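Local atomic coordinates of alpha-glucosidase (Pseudoalteromonas sp. K8, PDB entry 5HQA), a protein that hydrolyses alpha-glucosides as a calcium-containing glycoside hydrolase of family 97 that is activated by chloride. Residues 70-75 with 522-527; 187-192 with 225-230; 251-256 with 447-452. One frame throughout, in Å; residues are numbered along the deposited sequence. Where two conformers were deposited one is given.

Overall arrangement
From the N terminus the chain builds an antiparallel beta domain, and residues 70-75, between strands 53-67 and 75-89, form the first half of contact 1. That loop is closed 447 residues later by 522-527, which leads into strand 527-529, so contact 1 joins the N-terminal domain to the barrel. Both other contacts fall within this span, in series, and none cross. Contact 2 makes a short closure inside the N-terminal sheet, 187-192 against 225-230. Contact 3 ties the chain entering the barrel, 251-256, to the turn in 447-452 that leads into strand 451-454. Contacts 1 and 3 touch, Trp70 NE1 lying 2.9 Å from Pro449 O; contacts 2 and 3 stay about 5 Å apart at their nearest atoms.

Contact 1. Residues 70-75 with 522-527; sequences WGERQT and VLYSPI
Trp70, Gly71 and Glu72, in the loop joining two antiparallel strands of the N-terminal domain, lie against Tyr524 and Pro526, which lead from helix 513-522 into strand 527-529 of the TIM barrel. The contact is buried, and the two segments meet by packing alone, with no hydrogen bond between them. Tyr524 is its centre. Its CG is anti to the backbone N (chi1 169°), on a side chain that leaves the backbone toward the loop. Tyr524 OH meets the edge of the Trp70 indole in its plane, 3.2 Å from Trp70 CE3. The two side chains cross at about a right angle. Tyr524 OH also sits 3.0 Å from Gly71 CA. Glycine suits this place because the backbone angles would jam a CB against the carbonyl O of Trp70, and Glu72 OE1 would crowd it too. Next along the chain, Glu72 CB stands over the centre of the Tyr524 ring, 4.0 Å from the centroid and 7° off its normal, a CH-pi contact; beyond it the chain bends at chi2, and Glu72 OE2 forms a salt bridge with Arg445. Pro526 adds a rigid apolar ring that meets the benzo part of the indole. The indole has a polar tie as well, NE1 donating to Pro449 O, while Trp70 CZ3 rests 3.6 Å from Pro526 CG.

Contact 2. Residues 187-192 with 225-230; sequences AALVDY and NTPWRT
Pro227 packs against the ring of Tyr192 in the tight part of this contact. Its CD lies over one face of the aromatic ring, offset toward the rim and 3.6 Å from the centroid, in a CH-pi contact 22° off the ring normal. Tyr192 CG is anti to the backbone N (chi1 -155°), and CG itself is one of the atoms lying closest to Pro227 CD. Leu189 CD1 meets Pro227 CG at 3.6 Å, so the CG-CD side of the proline ring meets both an aliphatic and an aromatic neighbour. Thr226 CG2 reaches the hydroxyl end of the tyrosine, and Arg229 NH2 comes within 3.6 Å of Tyr192 CE2, the guanidinium and ring planes 78° apart. Glu128 ties these two polar ends together, one carboxylate oxygen bonded to Tyr192 OH and the other to Arg229 NE. Backbone bonds are as close: Ala187 N donates to Trp228 O at 3.0 Å, and Trp228 N to Ala187 O at 2.9 Å. Alanine suits this pair because its small CB fits beside both Trp228 CB and Thr230 CG2.

Toward the exposed Val190 the segments draw apart, and direct contact gives way to a water that donates to both Val190 O and Asn225 O, the latter at 2.6 Å. The hydrogen-bonded antiparallel pair joins strands 181-187 and 224-234 within the large sheet of the N-terminal, galactose-mutarotase-like beta domain.

Contact 3. Residues 251-256 with 447-452; sequences EPNKLG and TYPNWI
Thr447 CG2 overlaps the aliphatic chain of Lys254, the two side chains lying side by side and pointing the same way, with CG2 3.7 Å from Lys254 CG. Thr447 CG2 is anti to the backbone N, while OG1 stands beside that N (chi1 -45°), where it donates to Glu251 O at 2.7 Å. A water gives this hydroxyl a second partner, donating to Thr447 OG1 and accepting from Glu251 N, so a threonine serves here with both of its branches. The backbone adds a nearly straight bond, Lys254 N to Thr447 O at 2.8 Å and 176°.

Asn253 shapes the next step. Its OD1 accepts from Leu255 N at 2.7 Å, the N-H coming from above the amide plane, and its ND2 donates to Gly256 O on a lone pair. The Asn253 and Pro449 side chains cross at about a right angle, with Asn253 OD1 3.2 Å from Pro449 CD. An alanine here would probably leave Leu255 N and Gly256 O without their mates and open a gap beside the Pro449 ring. Gly256, just after the turn, has a positive phi, which favours glycine. Leu255 slides past Pro449 in the opposite direction and sets CD1 3.3 Å from Asn450 OD1, a buried oxygen with no polar partner; Asn450 ND2, by contrast, binds Ile431 O and Val423 O. Leu255 CD2 meets the edge of the Tyr448 ring. The arrangement is an Asx turn at Asn253 packed on a type I beta turn, Tyr448 to Trp451, that leads into strand 451-454 of the TIM barrel.

Contact 1. Residues 70-75 with 522-527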
loop_
_atom_site.group_PDB
_atom_site.type_symbol
_atom_site.label_atom_id
_atom_site.label_comp_id
_atom_site.label_asym_id
_atom_site.label_seq_id
_atom_site.Cartn_x
_atom_site.Cartn_y
_atom_site.Cartn_z
ATOM N N TRP A 70 -8.595 5.504 -12.218
ATOM C CA TRP A 70 -8.320 4.079 -12.118
ATOM C C TRP A 70 -8.437 3.746 -10.644
ATOM O O TRP A 70 -8.344 4.632 -9.791
ATOM C CB TRP A 70 -6.922 3.716 -12.633
ATOM C CG TRP A 70 -5.834 4.533 -11.981
ATOM C CD1 TRP A 70 -5.286 5.692 -12.458
ATOM C CD2 TRP A 70 -5.179 4.265 -10.733
ATOM N NE1 TRP A 70 -4.323 6.156 -11.588
ATOM C CE2 TRP A 70 -4.240 5.300 -10.522
ATOM C CE3 TRP A 70 -5.286 3.250 -9.777
ATOM C CZ2 TRP A 70 -3.415 5.347 -9.394
ATOM C CZ3 TRP A 70 -4.469 3.298 -8.661
ATOM C CH2 TRP A 70 -3.541 4.337 -8.480
ATOM N N GLY A 71 -8.634 2.479 -10.328
ATOM C CA GLY A 71 -8.738 2.125 -8.931
ATOM C C GLY A 71 -9.397 0.776 -8.724
ATOM O O GLY A 71 -9.594 -0.003 -9.660
ATOM N N GLU A 72 -9.712 0.524 -7.454
ATOM C CA GLU A 72 -10.426 -0.664 -7.019
ATOM C C GLU A 72 -11.935 -0.506 -7.160
ATOM O O GLU A 72 -12.670 -1.494 -7.060
ATOM C CB GLU A 72 -10.045 -0.980 -5.566
ATOM C CG GLU A 72 -10.515 0.052 -4.520
ATOM C CD GLU A 72 -9.581 1.259 -4.335
ATOM O OE1 GLU A 72 -9.344 2.025 -5.301
ATOM O OE2 GLU A 72 -9.098 1.455 -3.193
ATOM N N ARG A 73 -12.407 0.714 -7.393
ATOM C CA ARG A 73 -13.797 0.961 -7.732
ATOM C C ARG A 73 -13.844 2.265 -8.511
ATOM O O ARG A 73 -12.994 3.143 -8.326
ATOM C CB ARG A 73 -14.705 1.018 -6.491
ATOM C CG ARG A 73 -14.334 2.090 -5.473
ATOM C CD ARG A 73 -15.221 1.990 -4.218
ATOM N NE ARG A 73 -15.374 0.602 -3.784
ATOM C CZ ARG A 73 -14.586 -0.003 -2.904
ATOM N NH1 ARG A 73 -14.800 -1.270 -2.588
ATOM N NH2 ARG A 73 -13.588 0.652 -2.336
ATOM N N GLN A 74 -14.836 2.374 -9.395
ATOM C CA GLN A 74 -14.938 3.536 -10.265
ATOM C C GLN A 74 -15.560 4.730 -9.550
ATOM O O GLN A 74 -15.069 5.858 -9.684
ATOM C CB GLN A 74 -15.750 3.170 -11.500
ATOM C CG GLN A 74 -16.108 4.343 -12.377
ATOM C CD GLN A 74 -16.633 3.881 -13.716
ATOM O OE1 GLN A 74 -16.654 2.681 -14.002
ATOM N NE2 GLN A 74 -17.048 4.826 -14.551
ATOM N N THR A 75 -16.623 4.506 -8.781
ATOM C CA THR A 75 -17.322 5.563 -8.057
ATOM C C THR A 75 -17.067 5.429 -6.560
ATOM O O THR A 75 -17.261 4.352 -5.986
ATOM C CB THR A 75 -18.820 5.503 -8.339
ATOM O OG1 THR A 75 -19.030 5.609 -9.750
ATOM C CG2 THR A 75 -19.542 6.641 -7.642
ATOM N N VAL A 522 -6.961 -10.875 -4.831
ATOM C CA VAL A 522 -6.942 -10.548 -3.410
ATOM C C VAL A 522 -6.156 -9.268 -3.144
ATOM O O VAL A 522 -6.579 -8.433 -2.337
ATOM C CB VAL A 522 -6.386 -11.736 -2.602
ATOM C CG1 VAL A 522 -6.095 -11.309 -1.169
ATOM C CG2 VAL A 522 -7.377 -12.886 -2.622
ATOM N N LEU A 523 -5.000 -9.084 -3.790
ATOM C CA LEU A 523 -4.130 -7.939 -3.500
ATOM C C LEU A 523 -4.268 -6.914 -4.617
ATOM O O LEU A 523 -3.762 -7.127 -5.723
ATOM C CB LEU A 523 -2.675 -8.372 -3.344
ATOM C CG LEU A 523 -2.359 -9.339 -2.204
ATOM C CD1 LEU A 523 -0.869 -9.683 -2.228
ATOM C CD2 LEU A 523 -2.764 -8.756 -0.848
ATOM N N TYR A 524 -4.945 -5.804 -4.332
ATOM C CA TYR A 524 -5.197 -4.815 -5.371
ATOM C C TYR A 524 -3.916 -4.067 -5.740
ATOM O O TYR A 524 -3.167 -3.616 -4.866
ATOM C CB TYR A 524 -6.273 -3.816 -4.937
ATOM C CG TYR A 524 -6.316 -2.670 -5.920
ATOM C CD1 TYR A 524 -6.644 -2.897 -7.258
ATOM C CD2 TYR A 524 -5.961 -1.377 -5.539
ATOM C CE1 TYR A 524 -6.641 -1.868 -8.186
ATOM C CE2 TYR A 524 -5.962 -0.337 -6.463
ATOM C CZ TYR A 524 -6.299 -0.598 -7.780
ATOM O OH TYR A 524 -6.290 0.417 -8.693
ATOM N N SER A 525 -3.674 -3.922 -7.050
ATOM C CA SER A 525 -2.682 -2.992 -7.571
ATOM C C SER A 525 -3.039 -2.673 -9.013
ATOM O O SER A 525 -3.466 -3.582 -9.742
ATOM C CB SER A 525 -1.269 -3.577 -7.492
ATOM O OG SER A 525 -0.321 -2.660 -8.012
ATOM N N PRO A 526 -2.901 -1.417 -9.460
ATOM C CA PRO A 526 -3.239 -1.107 -10.861
ATOM C C PRO A 526 -2.258 -1.704 -11.848
ATOM O O PRO A 526 -2.614 -1.891 -13.021
ATOM C CB PRO A 526 -3.211 0.426 -10.900
ATOM C CG PRO A 526 -2.236 0.792 -9.823
ATOM C CD PRO A 526 -2.461 -0.218 -8.726
ATOM N N ILE A 527 -1.032 -1.994 -11.421
ATOM C CA ILE A 527 -0.111 -2.804 -12.206
ATOM C C ILE A 527 0.161 -4.075 -11.418
ATOM O O ILE A 527 0.381 -4.027 -10.204
ATOM C CB ILE A 527 1.196 -2.067 -12.568
ATOM C CG1 ILE A 527 1.917 -1.541 -11.330
ATOM C CG2 ILE A 527 0.911 -0.935 -13.559
ATOM C CD1 ILE A 527 3.342 -1.081 -11.627
#

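Contact 2. Residues 187-192 with 225-230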
loop_
_atom_site.group_PDB
_atom_site.type_symbol
_atom_site.label_atom_id
_atom_site.label_comp_id
_atom_site.label_asym_id
_atom_site.label_seq_id
_atom_site.Cartn_x
_atom_site.Cartn_y
_atom_site.Cartn_z
ATOM N N ALA A 187 -3.954 9.929 6.578
ATOM C CA ALA A 187 -4.262 10.222 5.188
ATOM C C ALA A 187 -3.676 11.572 4.796
ATOM O O ALA A 187 -3.641 12.504 5.608
ATOM C CB ALA A 187 -5.784 10.210 4.938
ATOM N N ALA A 188 -3.226 11.661 3.539
ATOM C CA ALA A 188 -2.680 12.889 2.954
ATOM C C ALA A 188 -1.435 13.351 3.712
ATOM O O ALA A 188 -1.351 14.479 4.208
ATOM C CB ALA A 188 -3.743 14.002 2.894
ATOM N N LEU A 189 -0.448 12.460 3.781
ATOM C CA LEU A 189 0.806 12.766 4.474
ATOM C C LEU A 189 1.659 13.623 3.546
ATOM O O LEU A 189 2.349 13.107 2.662
ATOM C CB LEU A 189 1.519 11.483 4.884
ATOM C CG LEU A 189 2.906 11.626 5.508
ATOM C CD1 LEU A 189 2.892 12.539 6.739
ATOM C CD2 LEU A 189 3.441 10.237 5.869
ATOM N N VAL A 190 1.586 14.943 3.740
ATOM C CA VAL A 190 2.207 15.938 2.873
ATOM C C VAL A 190 2.966 16.929 3.745
ATOM O O VAL A 190 2.385 17.503 4.673
ATOM C CB VAL A 190 1.161 16.692 2.028
ATOM C CG1 VAL A 190 1.839 17.762 1.172
ATOM C CG2 VAL A 190 0.373 15.722 1.165
ATOM N N ASP A 191 4.249 17.137 3.442
ATOM C CA ASP A 191 5.091 18.109 4.154
ATOM C C ASP A 191 5.013 17.927 5.672
ATOM O O ASP A 191 4.840 18.882 6.433
ATOM C CB ASP A 191 4.726 19.546 3.770
ATOM C CG ASP A 191 5.718 20.558 4.322
ATOM O OD1 ASP A 191 6.921 20.215 4.383
ATOM O OD2 ASP A 191 5.303 21.676 4.718
ATOM N N TYR A 192 5.153 16.683 6.113
ATOM C CA TYR A 192 5.021 16.360 7.523
ATOM C C TYR A 192 5.728 15.034 7.746
ATOM O O TYR A 192 6.052 14.320 6.794
ATOM C CB TYR A 192 3.545 16.291 7.919
ATOM C CG TYR A 192 3.211 16.538 9.381
ATOM C CD1 TYR A 192 3.010 17.835 9.863
ATOM C CD2 TYR A 192 3.031 15.468 10.266
ATOM C CE1 TYR A 192 2.670 18.060 11.195
ATOM C CE2 TYR A 192 2.683 15.684 11.600
ATOM C CZ TYR A 192 2.508 16.982 12.053
ATOM O OH TYR A 192 2.161 17.195 13.366
ATOM N N ASN A 225 -1.322 22.823 8.873
ATOM C CA ASN A 225 -2.225 21.734 9.211
ATOM C C ASN A 225 -1.407 20.461 9.367
ATOM O O ASN A 225 -0.279 20.375 8.881
ATOM C CB ASN A 225 -3.297 21.529 8.129
ATOM C CG ASN A 225 -4.089 22.788 7.847
ATOM O OD1 ASN A 225 -4.250 23.644 8.717
ATOM N ND2 ASN A 225 -4.587 22.911 6.626
ATOM N N THR A 226 -1.967 19.477 10.061
ATOM C CA THR A 226 -1.401 18.134 10.058
ATOM C C THR A 226 -2.059 17.299 8.976
ATOM O O THR A 226 -3.116 17.655 8.446
ATOM C CB THR A 226 -1.608 17.464 11.413
ATOM O OG1 THR A 226 -3.005 17.218 11.607
ATOM C CG2 THR A 226 -1.054 18.321 12.555
ATOM N N PRO A 227 -1.474 16.152 8.635
ATOM C CA PRO A 227 -2.234 15.141 7.895
ATOM C C PRO A 227 -3.423 14.682 8.725
ATOM O O PRO A 227 -3.531 14.965 9.919
ATOM C CB PRO A 227 -1.222 14.003 7.681
ATOM C CG PRO A 227 0.144 14.645 7.889
ATOM C CD PRO A 227 -0.092 15.718 8.919
ATOM N N TRP A 228 -4.328 13.955 8.081
ATOM C CA TRP A 228 -5.440 13.355 8.804
ATOM C C TRP A 228 -4.960 12.156 9.614
ATOM O O TRP A 228 -4.130 11.376 9.153
ATOM C CB TRP A 228 -6.524 12.913 7.820
ATOM C CG TRP A 228 -7.150 14.058 7.098
ATOM C CD1 TRP A 228 -6.738 14.616 5.921
ATOM C CD2 TRP A 228 -8.303 14.800 7.517
ATOM N NE1 TRP A 228 -7.567 15.668 5.583
ATOM C CE2 TRP A 228 -8.535 15.798 6.544
ATOM C CE3 TRP A 228 -9.161 14.716 8.621
ATOM C CZ2 TRP A 228 -9.598 16.705 6.637
ATOM C CZ3 TRP A 228 -10.219 15.624 8.718
ATOM C CH2 TRP A 228 -10.423 16.604 7.735
ATOM N N ARG A 229 -5.470 12.022 10.832
ATOM C CA ARG A 229 -5.333 10.800 11.620
ATOM C C ARG A 229 -6.624 10.013 11.441
ATOM O O ARG A 229 -7.709 10.591 11.565
ATOM C CB ARG A 229 -5.109 11.121 13.098
ATOM C CG ARG A 229 -3.712 11.617 13.449
ATOM C CD ARG A 229 -3.435 13.051 12.970
ATOM N NE ARG A 229 -2.013 13.373 13.117
ATOM C CZ ARG A 229 -1.071 12.969 12.265
ATOM N NH1 ARG A 229 -1.398 12.244 11.191
ATOM N NH2 ARG A 229 0.200 13.292 12.484
ATOM N N THR A 230 -6.523 8.722 11.110
ATOM C CA THR A 230 -7.714 7.953 10.763
ATOM C C THR A 230 -7.914 6.793 11.726
ATOM O O THR A 230 -6.954 6.123 12.124
ATOM C CB THR A 230 -7.676 7.417 9.310
ATOM O OG1 THR A 230 -6.596 6.490 9.144
ATOM C CG2 THR A 230 -7.490 8.555 8.325
HETATM O O HOH W 1 1.321 19.142 7.174
#

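Contact 3. Residues 251-256 with 447-452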
loop_
_atom_site.group_PDB
_atom_site.type_symbol
_atom_site.label_atom_id
_atom_site.label_comp_id
_atom_site.label_asym_id
_atom_site.label_seq_id
_atom_site.Cartn_x
_atom_site.Cartn_y
_atom_site.Cartn_z
ATOM N N GLU A 251 -7.043 15.238 -1.119
ATOM C CA GLU A 251 -7.474 16.285 -2.032
ATOM C C GLU A 251 -7.751 15.699 -3.416
ATOM O O GLU A 251 -7.135 14.706 -3.814
ATOM C CB GLU A 251 -6.412 17.377 -2.152
ATOM C CG GLU A 251 -6.089 18.106 -0.863
ATOM C CD GLU A 251 -5.173 19.296 -1.092
ATOM O OE1 GLU A 251 -5.655 20.348 -1.568
ATOM O OE2 GLU A 251 -3.964 19.172 -0.809
ATOM N N PRO A 252 -8.666 16.304 -4.172
ATOM C CA PRO A 252 -8.938 15.809 -5.528
ATOM C C PRO A 252 -7.725 15.931 -6.445
ATOM O O PRO A 252 -6.821 16.746 -6.232
ATOM C CB PRO A 252 -10.085 16.708 -6.012
ATOM C CG PRO A 252 -10.690 17.262 -4.770
ATOM C CD PRO A 252 -9.571 17.395 -3.781
ATOM N N ASN A 253 -7.735 15.103 -7.490
ATOM C CA ASN A 253 -6.726 15.067 -8.544
ATOM C C ASN A 253 -6.234 16.456 -8.932
ATOM O O ASN A 253 -7.022 17.326 -9.318
ATOM C CB ASN A 253 -7.320 14.363 -9.770
ATOM C CG ASN A 253 -6.413 14.438 -10.990
ATOM O OD1 ASN A 253 -5.187 14.465 -10.874
ATOM N ND2 ASN A 253 -7.018 14.466 -12.171
ATOM N N LYS A 254 -4.919 16.656 -8.842
ATOM C CA LYS A 254 -4.276 17.902 -9.243
ATOM C C LYS A 254 -3.563 17.810 -10.588
ATOM O O LYS A 254 -2.968 18.805 -11.026
ATOM C CB LYS A 254 -3.274 18.347 -8.176
ATOM C CG LYS A 254 -3.895 18.825 -6.870
ATOM C CD LYS A 254 -2.804 19.324 -5.905
ATOM C CE LYS A 254 -3.335 19.575 -4.495
ATOM N NZ LYS A 254 -4.538 20.441 -4.482
ATOM N N LEU A 255 -3.603 16.659 -11.263
ATOM C CA LEU A 255 -2.827 16.463 -12.482
ATOM C C LEU A 255 -3.663 16.565 -13.753
ATOM O O LEU A 255 -3.142 16.316 -14.843
ATOM C CB LEU A 255 -2.100 15.115 -12.438
ATOM C CG LEU A 255 -1.048 14.975 -11.335
ATOM C CD1 LEU A 255 -0.372 13.623 -11.412
ATOM C CD2 LEU A 255 -0.012 16.092 -11.428
ATOM N N GLY A 256 -4.939 16.927 -13.644
ATOM C CA GLY A 256 -5.744 17.101 -14.844
ATOM C C GLY A 256 -5.995 15.781 -15.553
ATOM O O GLY A 256 -6.294 14.758 -14.928
ATOM N N THR A 447 -4.814 12.440 -5.357
ATOM C CA THR A 447 -4.344 13.770 -5.719
ATOM C C THR A 447 -3.360 13.718 -6.880
ATOM O O THR A 447 -3.351 14.616 -7.733
ATOM C CB THR A 447 -3.686 14.412 -4.497
ATOM O OG1 THR A 447 -4.520 14.199 -3.348
ATOM C CG2 THR A 447 -3.485 15.899 -4.711
ATOM N N TYR A 448 -2.521 12.680 -6.910
ATOM C CA TYR A 448 -1.472 12.496 -7.915
ATOM C C TYR A 448 -1.639 11.105 -8.501
ATOM O O TYR A 448 -0.966 10.155 -8.079
ATOM C CB TYR A 448 -0.082 12.670 -7.304
ATOM C CG TYR A 448 0.061 14.012 -6.642
ATOM C CD1 TYR A 448 0.298 15.155 -7.397
ATOM C CD2 TYR A 448 -0.089 14.148 -5.271
ATOM C CE1 TYR A 448 0.408 16.399 -6.799
ATOM C CE2 TYR A 448 0.022 15.385 -4.665
ATOM C CZ TYR A 448 0.266 16.504 -5.434
ATOM O OH TYR A 448 0.371 17.731 -4.825
ATOM N N PRO A 449 -2.539 10.947 -9.474
ATOM C CA PRO A 449 -2.873 9.605 -9.963
ATOM C C PRO A 449 -1.755 8.906 -10.719
ATOM O O PRO A 449 -1.964 7.767 -11.150
ATOM C CB PRO A 449 -4.072 9.862 -10.881
ATOM C CG PRO A 449 -4.681 11.154 -10.351
ATOM C CD PRO A 449 -3.503 11.967 -9.927
ATOM N N ASN A 450 -0.582 9.509 -10.901
ATOM C CA ASN A 450 0.529 8.753 -11.467
ATOM C C ASN A 450 1.328 8.014 -10.403
ATOM O O ASN A 450 2.255 7.274 -10.747
ATOM C CB ASN A 450 1.458 9.665 -12.273
ATOM C CG ASN A 450 2.218 10.622 -11.403
ATOM O OD1 ASN A 450 1.656 11.214 -10.483
ATOM N ND2 ASN A 450 3.513 10.764 -11.660
ATOM N N TRP A 451 0.998 8.193 -9.121
ATOM C CA TRP A 451 1.633 7.421 -8.050
ATOM C C TRP A 451 0.839 6.127 -7.907
ATOM O O TRP A 451 -0.036 5.983 -7.050
ATOM C CB TRP A 451 1.670 8.216 -6.748
ATOM C CG TRP A 451 2.804 7.803 -5.842
ATOM C CD1 TRP A 451 3.621 6.716 -5.993
ATOM C CD2 TRP A 451 3.264 8.491 -4.677
ATOM N NE1 TRP A 451 4.559 6.684 -4.987
ATOM C CE2 TRP A 451 4.362 7.764 -4.167
ATOM C CE3 TRP A 451 2.860 9.655 -4.017
ATOM C CZ2 TRP A 451 5.058 8.162 -3.025
ATOM C CZ3 TRP A 451 3.557 10.055 -2.885
ATOM C CH2 TRP A 451 4.644 9.310 -2.402
ATOM N N ILE A 452 1.155 5.163 -8.774
ATOM C CA ILE A 452 0.197 4.087 -9.023
ATOM C C ILE A 452 0.281 2.976 -7.981
ATOM O O ILE A 452 -0.742 2.361 -7.655
ATOM C CB ILE A 452 0.361 3.533 -10.451
ATOM C CG1 ILE A 452 1.802 3.099 -10.715
ATOM C CG2 ILE A 452 -0.067 4.585 -11.455
ATOM C CD1 ILE A 452 1.995 2.464 -12.071
HETATM O O HOH W 2 -4.279 14.673 -0.737
#